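Cag-Z (Helicobacter pylori, PDB 1S2X) is of unknown function but is encoded in the cag pathogenicity island, whose genes specify a type IV secretion system, and is probably linked to that machinery. Local coordinates at residues D8-F12 with R90-E94. The protein carries 1 engineered substitution. Numbering follows the deposited sequence.
Sequences DELGF and RCKQE. Engineered in segment 8-12: D8 (natural residue Met).
F12 (chi1 t) lays one ring face over the thiol of C91, whose SG stands 3.8 Å from the ring centroid and 22° off its normal: a sulfur-aromatic contact, with cysteine small enough to leave room for the ring. R90 CG meets F12 CE1 obliquely at 3.8 Å. Residues 8-12 form an irregular loop leading into helix 14-23, here lying against helix 74-101 of this all-helical protein, with CA atoms 5.9 Å apart at L10-E94 and 6.2 Å at F12-C91. Buried E94 (chi1 m, chi2 t) points at the loop and answers its backbone: OE1 accepts F12 N at 2.6 Å and, weakly, G11 N at 2.7 Å. G11 (phi 92°) turns the chain where a CB would jam against the preceding carbonyl. The buried carboxylate is balanced one helical turn back by R90, NE to E94 OE2 2.5 Å, and E9 OE1 extends the salt-bridge network through a long contact to R90 NH1, 3.6 Å. L10, apolar as suits this buried place, sets its CD2 4.0 Å from E94 CB; its side chain also touches F111 of helix 105-135.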
# COMPACT_ATOMS: atom_id res chain seq x y z
N ASP A 8 0.17 5.99 -29.40
CA ASP A 8 0.83 6.62 -28.27
C ASP A 8 -0.07 6.68 -27.03
O ASP A 8 0.07 7.56 -26.18
CB ASP A 8 1.30 8.02 -28.62
CG ASP A 8 0.28 8.84 -29.39
OD1 ASP A 8 -0.52 8.26 -30.16
OD2 ASP A 8 0.28 10.08 -29.21
N GLU A 9 -1.00 5.74 -26.92
CA GLU A 9 -1.77 5.63 -25.69
C GLU A 9 -1.56 4.26 -25.06
O GLU A 9 -2.34 3.77 -24.25
CB GLU A 9 -3.25 5.92 -25.97
CG GLU A 9 -3.68 7.31 -25.50
CD GLU A 9 -3.73 7.44 -24.00
OE1 GLU A 9 -4.47 6.66 -23.36
OE2 GLU A 9 -3.03 8.32 -23.44
N LEU A 10 -0.44 3.65 -25.43
CA LEU A 10 -0.00 2.34 -24.98
C LEU A 10 1.18 2.45 -24.03
O LEU A 10 1.84 3.50 -24.01
CB LEU A 10 0.43 1.48 -26.17
CG LEU A 10 -0.66 1.04 -27.14
CD1 LEU A 10 -0.12 -0.00 -28.11
CD2 LEU A 10 -1.87 0.52 -26.37
N GLY A 11 1.46 1.39 -23.28
CA GLY A 11 2.63 1.39 -22.41
C GLY A 11 2.30 1.87 -21.01
O GLY A 11 3.20 2.29 -20.29
N PHE A 12 1.02 1.82 -20.67
CA PHE A 12 0.50 2.24 -19.37
C PHE A 12 1.12 3.56 -18.91
O PHE A 12 1.82 3.58 -17.91
CB PHE A 12 0.75 1.14 -18.34
CG PHE A 12 -0.05 1.32 -17.06
CD1 PHE A 12 -1.37 1.72 -17.11
CD2 PHE A 12 0.54 1.08 -15.83
CE1 PHE A 12 -2.12 1.89 -15.95
CE2 PHE A 12 -0.21 1.24 -14.67
CZ PHE A 12 -1.52 1.65 -14.72
N ARG A 90 -6.42 -2.28 -17.18
CA ARG A 90 -5.92 -1.33 -18.18
C ARG A 90 -4.78 -1.93 -18.99
O ARG A 90 -4.75 -1.91 -20.22
CB ARG A 90 -5.47 -0.05 -17.49
CG ARG A 90 -4.90 1.04 -18.37
CD ARG A 90 -5.68 1.23 -19.66
NE ARG A 90 -4.87 1.89 -20.68
CZ ARG A 90 -5.38 2.52 -21.74
NH1 ARG A 90 -4.57 3.09 -22.61
NH2 ARG A 90 -6.69 2.59 -21.92
N CYS A 91 -3.79 -2.50 -18.31
CA CYS A 91 -2.66 -3.09 -19.02
C CYS A 91 -3.05 -4.29 -19.87
O CYS A 91 -2.44 -4.52 -20.93
CB CYS A 91 -1.57 -3.51 -18.01
SG CYS A 91 -0.90 -2.09 -17.09
N LYS A 92 -4.04 -5.07 -19.45
CA LYS A 92 -4.43 -6.25 -20.20
C LYS A 92 -5.04 -5.88 -21.55
O LYS A 92 -4.74 -6.55 -22.54
CB LYS A 92 -5.41 -7.13 -19.42
CG LYS A 92 -5.36 -8.59 -19.87
CD LYS A 92 -5.66 -9.54 -18.72
CE LYS A 92 -6.38 -10.80 -19.15
NZ LYS A 92 -7.68 -10.49 -19.81
N GLN A 93 -5.86 -4.84 -21.54
CA GLN A 93 -6.53 -4.23 -22.66
C GLN A 93 -5.50 -3.62 -23.60
O GLN A 93 -5.52 -3.84 -24.81
CB GLN A 93 -7.52 -3.16 -22.21
CG GLN A 93 -7.70 -2.00 -23.18
CD GLN A 93 -9.02 -1.28 -22.99
OE1 GLN A 93 -9.28 -0.24 -23.62
NE2 GLN A 93 -9.88 -1.82 -22.13
N GLU A 94 -4.58 -2.86 -23.01
CA GLU A 94 -3.47 -2.31 -23.79
C GLU A 94 -2.74 -3.48 -24.46
O GLU A 94 -2.54 -3.48 -25.68
CB GLU A 94 -2.52 -1.49 -22.93
CG GLU A 94 -3.06 -0.13 -22.52
CD GLU A 94 -2.02 0.79 -21.92
OE1 GLU A 94 -0.81 0.62 -22.15
OE2 GLU A 94 -2.44 1.73 -21.20